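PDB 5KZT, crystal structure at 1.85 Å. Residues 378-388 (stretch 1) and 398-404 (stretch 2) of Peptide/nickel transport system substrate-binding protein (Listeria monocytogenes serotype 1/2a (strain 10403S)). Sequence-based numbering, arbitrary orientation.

Stretch 1 378-388: NARKSSEFIQD
Stretch 2 398-404: TVKLKNV

A helix packed against a strand offers a compact lesson in periodicity: a strand presents every second side chain to its partner, a helix every third or fourth, and the two rhythms must be matched. Residues 378-388 of this substrate-binding protein are helical throughout, with phi/psi near -60/-45 and i to i+4 backbone hydrogen bonds, such as Gln387 N to Ser383 O at 2.8 Å and Glu384 N to Arg380 O at 3.0 Å. Residues 398-404 are extended, and run almost antiparallel to the helix, at 173°, with a closest axial approach of 9.0 Å. The register pairs Gln387 with Val399 (CA to CA 5.8 Å), Ser383 with Leu401 (CA to CA 6.8 Å) and Arg380 with Asn403 (CA to CA 6.6 Å). Together the segments bury 340 Å².

Thr398 (phi/psi -106/135, chi1 m) begins the alternation by pointing away. Val399 (-119/112, chi1 t) points toward the helix and is buried; its CA pairing with Gln387 is the shortest of the three. Its carbonyl accepts a hydrogen bond from the amide of Gln387, NE2 to O 2.9 Å, with an angle of 162° at the hydrogen. Gln387 reaches it with chi1 and chi2 both t and chi3 at 67°; its aliphatic portion lies against valine, CG to Val399 CB 4.4 Å. A long amide thus serves both the polar backbone and the apolar side chain.

Lys400 (-84/143, chi1 m) points its CA-to-CB bond away from the helix, and the residue is exposed. Leu401 (-103/132, chi1 m, chi2 t) turns back and has the largest covered area of any residue here, 76 Å². Both methyls of Leu401 rest on the face of the helix turned to the strand: CD2 lies 3.7 Å from Ser383 O, and CD1 lies 3.9 Å from Glu384 N and 4.0 Å from Glu384 CG. Leu401 CG also sits 3.7 Å from Gln387 NE2.

Lys402 (-123/126, chi1 t) again points away, but its carbonyl takes part through a water, which donates to Lys402 O at 3.0 Å and is hydrogen-bonded to Ser383 OG at 2.5 Å. Asn403 (-133/99, chi1 m, chi2 90°) then points toward the helix and gives a hydrogen bond from ND2 to Ser383 OG, 3.2 Å and 152°. Ser383, buried and with chi1 m, accepts that bond, and Asn403 ND2 also lies 3.6 Å from Ala379 O and 3.8 Å from Arg380 CA. Val404 (-121/164, chi1 m) is already out of reach.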

# COMPACT_ATOMS: atom_id res chain seq x y z
N ASN A 378 -13.92 -7.92 11.46
CA ASN A 378 -13.16 -9.05 10.92
C ASN A 378 -11.73 -9.10 11.43
O ASN A 378 -11.17 -10.17 11.58
CB ASN A 378 -13.17 -9.09 9.39
CG ASN A 378 -12.84 -10.48 8.85
OD1 ASN A 378 -13.58 -11.44 9.09
ND2 ASN A 378 -11.73 -10.60 8.12
N ALA A 379 -11.13 -7.94 11.70
CA ALA A 379 -9.78 -7.91 12.28
C ALA A 379 -9.79 -8.50 13.69
O ALA A 379 -8.87 -9.21 14.06
CB ALA A 379 -9.23 -6.49 12.30
N ARG A 380 -10.84 -8.21 14.46
CA ARG A 380 -11.05 -8.80 15.79
C ARG A 380 -11.24 -10.34 15.74
O ARG A 380 -10.69 -11.07 16.55
CB ARG A 380 -12.23 -8.09 16.46
CG ARG A 380 -12.68 -8.62 17.82
CD ARG A 380 -13.82 -7.76 18.33
NE ARG A 380 -14.55 -8.37 19.45
CZ ARG A 380 -15.57 -7.79 20.10
NH1 ARG A 380 -16.01 -6.58 19.74
NH2 ARG A 380 -16.16 -8.42 21.11
N LYS A 381 -12.02 -10.83 14.79
CA LYS A 381 -12.12 -12.26 14.51
C LYS A 381 -10.74 -12.89 14.16
O LYS A 381 -10.38 -13.98 14.64
CB LYS A 381 -13.09 -12.50 13.36
CG LYS A 381 -13.45 -13.95 13.12
CD LYS A 381 -14.29 -14.10 11.88
CE LYS A 381 -14.59 -15.56 11.62
NZ LYS A 381 -15.42 -16.16 12.70
N SER A 382 -10.00 -12.18 13.31
CA SER A 382 -8.67 -12.59 12.90
C SER A 382 -7.75 -12.74 14.10
O SER A 382 -7.11 -13.78 14.27
CB SER A 382 -8.08 -11.59 11.91
OG SER A 382 -6.69 -11.77 11.77
N SER A 383 -7.69 -11.70 14.91
CA SER A 383 -6.85 -11.69 16.12
C SER A 383 -7.20 -12.79 17.12
O SER A 383 -6.30 -13.43 17.69
CB SER A 383 -6.93 -10.33 16.78
OG SER A 383 -6.27 -9.37 15.97
N GLU A 384 -8.49 -12.99 17.35
CA GLU A 384 -8.96 -14.07 18.24
C GLU A 384 -8.57 -15.46 17.70
O GLU A 384 -8.18 -16.34 18.47
CB GLU A 384 -10.48 -13.95 18.52
CG GLU A 384 -10.81 -12.96 19.66
CD GLU A 384 -12.26 -12.45 19.69
OE1 GLU A 384 -12.71 -12.02 20.77
OE2 GLU A 384 -12.96 -12.45 18.65
N PHE A 385 -8.63 -15.64 16.38
CA PHE A 385 -8.17 -16.88 15.74
C PHE A 385 -6.67 -17.13 15.93
O PHE A 385 -6.27 -18.23 16.30
CB PHE A 385 -8.51 -16.87 14.24
CG PHE A 385 -8.21 -18.16 13.52
CD1 PHE A 385 -6.93 -18.42 13.02
CD2 PHE A 385 -9.21 -19.11 13.29
CE1 PHE A 385 -6.65 -19.59 12.35
CE2 PHE A 385 -8.93 -20.28 12.61
CZ PHE A 385 -7.65 -20.53 12.15
N ILE A 386 -5.86 -16.10 15.68
CA ILE A 386 -4.42 -16.21 15.84
C ILE A 386 -4.04 -16.44 17.31
O ILE A 386 -3.22 -17.30 17.61
CB ILE A 386 -3.70 -14.98 15.24
CG1 ILE A 386 -3.82 -15.03 13.72
CG2 ILE A 386 -2.22 -14.95 15.60
CD1 ILE A 386 -3.59 -13.71 13.06
N GLN A 387 -4.66 -15.69 18.22
CA GLN A 387 -4.48 -15.91 19.66
C GLN A 387 -4.75 -17.39 20.01
O GLN A 387 -3.93 -18.05 20.67
CB GLN A 387 -5.40 -14.99 20.46
CG GLN A 387 -5.46 -15.24 21.97
CD GLN A 387 -6.46 -14.33 22.66
OE1 GLN A 387 -7.67 -14.43 22.45
NE2 GLN A 387 -5.96 -13.46 23.50
N ASP A 388 -5.90 -17.90 19.56
CA ASP A 388 -6.29 -19.31 19.74
C ASP A 388 -5.20 -20.27 19.23
O ASP A 388 -4.79 -21.18 19.96
CB ASP A 388 -7.71 -19.56 19.14
CG ASP A 388 -7.81 -20.80 18.19
OD1 ASP A 388 -7.77 -21.95 18.70
OD2 ASP A 388 -8.02 -20.59 16.94
N THR A 398 1.28 -16.46 26.30
CA THR A 398 0.11 -15.60 26.38
C THR A 398 0.23 -14.59 25.26
O THR A 398 1.32 -14.04 25.03
CB THR A 398 0.04 -14.84 27.71
OG1 THR A 398 -0.02 -15.76 28.79
CG2 THR A 398 -1.20 -13.96 27.78
N VAL A 399 -0.87 -14.38 24.55
CA VAL A 399 -0.96 -13.35 23.50
C VAL A 399 -2.06 -12.36 23.89
O VAL A 399 -3.23 -12.74 23.96
CB VAL A 399 -1.26 -13.98 22.13
CG1 VAL A 399 -1.44 -12.90 21.06
CG2 VAL A 399 -0.14 -14.94 21.74
N LYS A 400 -1.67 -11.12 24.21
CA LYS A 400 -2.63 -10.03 24.49
C LYS A 400 -3.02 -9.46 23.15
O LYS A 400 -2.18 -9.35 22.26
CB LYS A 400 -2.04 -8.87 25.31
CG LYS A 400 -1.25 -9.20 26.56
CD LYS A 400 -2.07 -9.16 27.85
CE LYS A 400 -2.68 -10.53 28.16
NZ LYS A 400 -3.58 -10.51 29.35
N LEU A 401 -4.29 -9.08 23.01
CA LEU A 401 -4.77 -8.51 21.75
C LEU A 401 -4.93 -6.99 21.80
O LEU A 401 -5.54 -6.46 22.71
CB LEU A 401 -6.10 -9.16 21.36
CG LEU A 401 -6.05 -10.66 21.06
CD1 LEU A 401 -7.40 -11.13 20.57
CD2 LEU A 401 -4.94 -10.98 20.05
N LYS A 402 -4.41 -6.31 20.79
CA LYS A 402 -4.60 -4.89 20.60
C LYS A 402 -5.22 -4.73 19.22
O LYS A 402 -4.70 -5.28 18.24
CB LYS A 402 -3.24 -4.20 20.70
CG LYS A 402 -3.26 -2.70 20.75
CD LYS A 402 -1.87 -2.18 21.11
CE LYS A 402 -1.87 -0.68 21.33
NZ LYS A 402 -2.67 -0.28 22.52
N ASN A 403 -6.34 -4.03 19.14
CA ASN A 403 -7.11 -3.89 17.90
C ASN A 403 -7.45 -2.42 17.74
O ASN A 403 -8.43 -1.95 18.30
CB ASN A 403 -8.36 -4.78 17.91
CG ASN A 403 -8.03 -6.26 17.75
OD1 ASN A 403 -7.81 -6.95 18.72
ND2 ASN A 403 -7.98 -6.73 16.52
N VAL A 404 -6.67 -1.72 16.93
CA VAL A 404 -6.66 -0.26 16.91
C VAL A 404 -7.02 0.27 15.53
O VAL A 404 -6.99 -0.48 14.55
CB VAL A 404 -5.28 0.26 17.37
CG1 VAL A 404 -5.05 -0.05 18.85
CG2 VAL A 404 -4.14 -0.29 16.52
O HOH W 1 -4.86 -8.21 17.75